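Local structure of mannosylglycerate hydrolase MGH1-like glycoside hydrolase domain-containing protein (Thermus thermophilus HB8, 4WVA) at the interface of chains A and B. The protein hydrolyses mannosylglycerate, a solute made under osmotic stress, to mannose and glycerate, and also cleaves glucosylglycerate. Residues are numbered along the deposited sequence; one frame, centred on the assembly and turned at random. Chains: chain A/B, Uncharacterized protein.

Contact 1: the interface of chains A and B. Residues chain A 249-250, 253, 266; chain B 151, 153, 271-272, 275, 287.
A:Tyr249, on helix 235-254 of chain A, lays its ring against B:Thr151, B:Val271, B:Gly272 and B:Ala275. The patch is largely apolar and belongs to an interface between two copies in the crystal, which may not be the biological one. CG lies anti to the backbone N (chi1 167°) and leans the ring along the helix, over A:Val253, with the phenol end reaching chain B. The phenol OH donates a hydrogen bond to the backbone O of B:Thr151 at 2.6 Å. It meets that oxygen tilted 34° from the carbonyl plane, while the oxygen itself lies at the ring edge, in the ring plane. One ring face carries CG1 of B:Val271 over its centre. The opposite face is covered towards its rim by CG2 of A:Val253, from its own chain. At the ring side, CE2 of A:Tyr249 touches CB of B:Ala275 at 3.6 Å. A phenylalanine here would probably leave the backbone O of B:Thr151 without its donor from chain A. The second apolar group centres on B:Trp287. Its six-membered ring meets A:Val253 at the edge, and the two side chains cross at about a right angle. CH2 of B:Trp287 reaches CB of A:Ala250 at 3.7 Å. CD1 of A:Ile266 lies 3.9 Å from CG1 of B:Val271. An internal bond may help hold the B:Thr151 loop: the backbone N of B:Leu153 donates to OG1 of B:Thr151 at 3.0 Å.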
loop_
_atom_site.group_PDB
_atom_site.type_symbol
_atom_site.label_atom_id
_atom_site.label_comp_id
_atom_site.label_asym_id
_atom_site.label_seq_id
_atom_site.Cartn_x
_atom_site.Cartn_y
_atom_site.Cartn_z
ATOM N N TYR A 249 -6.868 -14.868 4.735
ATOM C CA TYR A 249 -7.348 -14.578 3.387
ATOM C C TYR A 249 -6.827 -15.632 2.399
ATOM O O TYR A 249 -7.574 -16.198 1.603
ATOM C CB TYR A 249 -6.910 -13.173 2.952
ATOM C CG TYR A 249 -7.116 -12.961 1.463
ATOM C CD1 TYR A 249 -8.334 -12.498 0.973
ATOM C CD2 TYR A 249 -6.116 -13.262 0.553
ATOM C CE1 TYR A 249 -8.551 -12.343 -0.387
ATOM C CE2 TYR A 249 -6.325 -13.113 -0.814
ATOM C CZ TYR A 249 -7.540 -12.654 -1.272
ATOM O OH TYR A 249 -7.729 -12.513 -2.639
ATOM N N ALA A 250 -5.523 -15.898 2.452
ATOM C CA ALA A 250 -4.919 -16.853 1.533
ATOM C C ALA A 250 -5.526 -18.232 1.711
ATOM O O ALA A 250 -5.888 -18.891 0.741
ATOM C CB ALA A 250 -3.405 -16.886 1.716
ATOM N N VAL A 253 -9.028 -18.327 0.134
ATOM C CA VAL A 253 -9.015 -18.448 -1.330
ATOM C C VAL A 253 -8.633 -19.871 -1.731
ATOM O O VAL A 253 -9.277 -20.459 -2.622
ATOM C CB VAL A 253 -8.093 -17.414 -2.016
ATOM C CG1 VAL A 253 -8.073 -17.643 -3.518
ATOM C CG2 VAL A 253 -8.579 -16.002 -1.735
ATOM N N ILE A 266 -8.428 -6.599 6.521
ATOM C CA ILE A 266 -7.074 -6.348 6.027
ATOM C C ILE A 266 -6.892 -4.869 5.635
ATOM O O ILE A 266 -5.911 -4.226 6.006
ATOM C CB ILE A 266 -6.778 -7.268 4.822
ATOM C CG1 ILE A 266 -6.655 -8.726 5.293
ATOM C CG2 ILE A 266 -5.515 -6.814 4.113
ATOM C CD1 ILE A 266 -6.566 -9.750 4.187
ATOM N N THR B 151 -13.100 -12.671 -4.205
ATOM C CA THR B 151 -11.748 -12.721 -3.678
ATOM C C THR B 151 -10.870 -11.556 -4.096
ATOM O O THR B 151 -9.861 -11.279 -3.433
ATOM C CB THR B 151 -11.002 -14.017 -4.090
ATOM O OG1 THR B 151 -10.728 -14.017 -5.504
ATOM C CG2 THR B 151 -11.793 -15.258 -3.715
ATOM N N LEU B 153 -9.270 -11.863 -6.918
ATOM C CA LEU B 153 -8.465 -12.590 -7.902
ATOM C C LEU B 153 -9.371 -13.292 -8.891
ATOM O O LEU B 153 -10.417 -13.821 -8.508
ATOM C CB LEU B 153 -7.585 -13.624 -7.209
ATOM C CG LEU B 153 -6.493 -13.035 -6.331
ATOM C CD1 LEU B 153 -6.033 -14.045 -5.299
ATOM C CD2 LEU B 153 -5.323 -12.563 -7.180
ATOM N N VAL B 271 -4.911 -6.766 -2.451
ATOM C CA VAL B 271 -4.849 -7.763 -1.383
ATOM C C VAL B 271 -4.573 -9.141 -1.991
ATOM O O VAL B 271 -3.678 -9.835 -1.552
ATOM C CB VAL B 271 -6.139 -7.831 -0.563
ATOM C CG1 VAL B 271 -6.088 -9.000 0.412
ATOM C CG2 VAL B 271 -6.367 -6.520 0.168
ATOM N N GLY B 272 -5.336 -9.497 -3.018
ATOM C CA GLY B 272 -5.201 -10.813 -3.653
ATOM C C GLY B 272 -3.836 -11.037 -4.274
ATOM O O GLY B 272 -3.201 -12.064 -4.076
ATOM N N ALA B 275 -1.099 -11.724 -1.892
ATOM C CA ALA B 275 -1.241 -13.021 -1.254
ATOM C C ALA B 275 -0.462 -14.112 -1.988
ATOM O O ALA B 275 -0.077 -15.100 -1.388
ATOM C CB ALA B 275 -2.705 -13.421 -1.150
ATOM N N TRP B 287 -1.753 -20.168 -8.210
ATOM C CA TRP B 287 -2.432 -21.095 -7.328
ATOM C C TRP B 287 -3.366 -22.040 -8.071
ATOM O O TRP B 287 -4.095 -21.639 -8.975
ATOM C CB TRP B 287 -3.220 -20.350 -6.267
ATOM C CG TRP B 287 -2.422 -19.635 -5.235
ATOM C CD1 TRP B 287 -1.071 -19.644 -5.053
ATOM C CD2 TRP B 287 -2.957 -18.827 -4.190
ATOM N NE1 TRP B 287 -0.739 -18.880 -3.961
ATOM C CE2 TRP B 287 -1.881 -18.371 -3.419
ATOM C CE3 TRP B 287 -4.254 -18.425 -3.847
ATOM C CZ2 TRP B 287 -2.058 -17.543 -2.310
ATOM C CZ3 TRP B 287 -4.422 -17.602 -2.750
ATOM C CH2 TRP B 287 -3.328 -17.167 -2.003
#

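Contact 2: the interface of chains A and B. Residues chain A 112, 116-117; chain B 275, 277-278, 280, 287, 294.
Helix 107-117 of chain A, in its second half, meets the end of helix 260-275 of chain B, the short strands 277-278, 287-288 and 293-294, and the loop at B:Glu280. A:Arg112 is stretched out, with CG anti to the backbone N (chi1 177°) and the rest of the chain extended, which carries the guanidinium across to chain B. Its NH2 donates to the backbone O of B:Ala275 at 3.2 Å, nearly in line with the C=O bond. The same oxygen is also bound by water 2, which links NH1 of A:Arg112 to the backbone O of B:Trp277 as well. A:Glu116 steadies the arginine from its own helix. Its OE2 lies in the guanidinium plane and forms a salt bridge with NE of A:Arg112 at 2.8 Å. This pairing probably fixes the turn of the guanidinium and offsets part of its charge. The indole of B:Trp287 stands almost upright to the guanidinium, the planes 84° apart.

The side chains of A:Glu116 and B:Asp278 run past one another antiparallel, their carboxylate planes 30° apart. Water 1 lies between them, 3.0 Å from OE1 of A:Glu116 and 2.7 Å from OD2 of B:Asp278. This bridge, with A:Arg112 nearby, is likely to ease the approach of two acidic groups. CG of B:Pro294 lies 4.0 Å from the carboxylate carbon CD of A:Glu116. Further out, A:Lys117 bends at chi2, and it and B:Glu280 reach for each other, one from each chain. NZ of A:Lys117 forms a salt bridge with OE2 of B:Glu280 at 2.8 Å, from above the carboxylate plane. The structure alone does not establish that this pairing persists in solution. In the crystal the site is a polar patch between the two copies, and it may help hold them together through water-bridged and charged contacts.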
loop_
_atom_site.group_PDB
_atom_site.type_symbol
_atom_site.label_atom_id
_atom_site.label_comp_id
_atom_site.label_asym_id
_atom_site.label_seq_id
_atom_site.Cartn_x
_atom_site.Cartn_y
_atom_site.Cartn_z
ATOM N N ARG A 112 -1.691 -21.483 8.053
ATOM C CA ARG A 112 -1.392 -21.366 6.620
ATOM C C ARG A 112 -0.106 -22.139 6.291
ATOM O O ARG A 112 -0.023 -22.862 5.296
ATOM C CB ARG A 112 -1.256 -19.909 6.187
ATOM C CG ARG A 112 -0.881 -19.803 4.714
ATOM C CD ARG A 112 -0.683 -18.367 4.263
ATOM N NE ARG A 112 -0.312 -18.325 2.847
ATOM C CZ ARG A 112 -0.072 -17.206 2.159
ATOM N NH1 ARG A 112 -0.151 -16.023 2.733
ATOM N NH2 ARG A 112 0.266 -17.281 0.873
ATOM N N GLU A 116 0.118 -25.342 3.791
ATOM C CA GLU A 116 0.838 -25.287 2.514
ATOM C C GLU A 116 1.988 -26.288 2.462
ATOM O O GLU A 116 2.346 -26.766 1.371
ATOM C CB GLU A 116 1.370 -23.874 2.252
ATOM C CG GLU A 116 0.268 -22.860 1.950
ATOM C CD GLU A 116 0.797 -21.477 1.633
ATOM O OE1 GLU A 116 2.013 -21.266 1.790
ATOM O OE2 GLU A 116 0.013 -20.600 1.254
ATOM N N LYS A 117 2.566 -26.605 3.616
ATOM C CA LYS A 117 3.810 -27.397 3.648
ATOM C C LYS A 117 3.693 -28.843 4.121
ATOM O O LYS A 117 4.676 -29.608 4.019
ATOM C CB LYS A 117 4.884 -26.703 4.492
ATOM C CG LYS A 117 5.304 -25.336 3.996
ATOM C CD LYS A 117 5.859 -25.374 2.596
ATOM C CE LYS A 117 6.302 -23.988 2.153
ATOM N NZ LYS A 117 7.166 -24.135 0.958
ATOM N N ALA B 275 -1.099 -11.724 -1.892
ATOM C CA ALA B 275 -1.241 -13.021 -1.254
ATOM C C ALA B 275 -0.462 -14.112 -1.988
ATOM O O ALA B 275 -0.077 -15.100 -1.388
ATOM C CB ALA B 275 -2.705 -13.421 -1.150
ATOM N N TRP B 277 2.460 -14.069 -3.070
ATOM C CA TRP B 277 3.864 -14.109 -2.685
ATOM C C TRP B 277 4.140 -15.249 -1.709
ATOM O O TRP B 277 3.464 -15.343 -0.685
ATOM C CB TRP B 277 4.263 -12.803 -2.013
ATOM C CG TRP B 277 5.709 -12.772 -1.575
ATOM C CD1 TRP B 277 6.193 -12.901 -0.303
ATOM C CD2 TRP B 277 6.841 -12.562 -2.410
ATOM N NE1 TRP B 277 7.558 -12.792 -0.302
ATOM C CE2 TRP B 277 7.982 -12.584 -1.585
ATOM C CE3 TRP B 277 7.004 -12.344 -3.782
ATOM C CZ2 TRP B 277 9.275 -12.410 -2.094
ATOM C CZ3 TRP B 277 8.278 -12.172 -4.284
ATOM C CH2 TRP B 277 9.393 -12.196 -3.448
ATOM N N ASP B 278 5.149 -16.066 -2.021
ATOM C CA ASP B 278 5.612 -17.112 -1.133
ATOM C C ASP B 278 6.929 -16.681 -0.503
ATOM O O ASP B 278 7.946 -16.540 -1.179
ATOM C CB ASP B 278 5.800 -18.434 -1.889
ATOM C CG ASP B 278 6.080 -19.581 -0.945
ATOM O OD1 ASP B 278 7.245 -19.897 -0.723
ATOM O OD2 ASP B 278 5.123 -20.066 -0.322
ATOM N N GLU B 280 8.916 -18.284 1.646
ATOM C CA GLU B 280 9.976 -19.290 1.700
ATOM C C GLU B 280 10.742 -19.362 0.377
ATOM O O GLU B 280 11.975 -19.431 0.357
ATOM C CB GLU B 280 9.394 -20.649 2.088
ATOM C CG GLU B 280 10.391 -21.579 2.736
ATOM C CD GLU B 280 9.715 -22.778 3.368
ATOM O OE1 GLU B 280 9.508 -22.773 4.592
ATOM O OE2 GLU B 280 9.366 -23.711 2.634
ATOM N N TRP B 287 -1.753 -20.168 -8.210
ATOM C CA TRP B 287 -2.432 -21.095 -7.328
ATOM C C TRP B 287 -3.366 -22.040 -8.071
ATOM O O TRP B 287 -4.095 -21.639 -8.975
ATOM C CB TRP B 287 -3.220 -20.350 -6.267
ATOM C CG TRP B 287 -2.422 -19.635 -5.235
ATOM C CD1 TRP B 287 -1.071 -19.644 -5.053
ATOM C CD2 TRP B 287 -2.957 -18.827 -4.190
ATOM N NE1 TRP B 287 -0.739 -18.880 -3.961
ATOM C CE2 TRP B 287 -1.881 -18.371 -3.419
ATOM C CE3 TRP B 287 -4.254 -18.425 -3.847
ATOM C CZ2 TRP B 287 -2.058 -17.543 -2.310
ATOM C CZ3 TRP B 287 -4.422 -17.602 -2.750
ATOM C CH2 TRP B 287 -3.328 -17.167 -2.003
ATOM N N PRO B 294 -0.677 -23.572 -3.646
ATOM C CA PRO B 294 0.236 -22.874 -4.549
ATOM C C PRO B 294 0.967 -23.822 -5.499
ATOM O O PRO B 294 1.303 -24.948 -5.135
ATOM C CB PRO B 294 1.219 -22.191 -3.597
ATOM C CG PRO B 294 0.463 -22.062 -2.323
ATOM C CD PRO B 294 -0.337 -23.331 -2.236
HETATM O O HOH W 1 2.575 -19.318 -0.364
HETATM O O HOH W 2 1.622 -14.230 0.953
HETATM O O HOH W 3 7.931 -22.532 -0.722
#

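The C-alpha centres of contact 1 and contact 2 lie about 11 Å apart, so they are neighbouring patches of one interface. They share B:Ala275 and B:Trp287. B:Ala275 gives its methyl group to contact 1 and its backbone oxygen to contact 2, so the end of helix 260-275 joins an apolar patch to a polar one. The interface is not an exact two-fold. The centres lie about 23 and 22 Å from the proton donor B:Asp165, so neither patch directly forms that catalytic site. The deposited assembly holds three copies; the structure alone does not show whether it is the biological assembly.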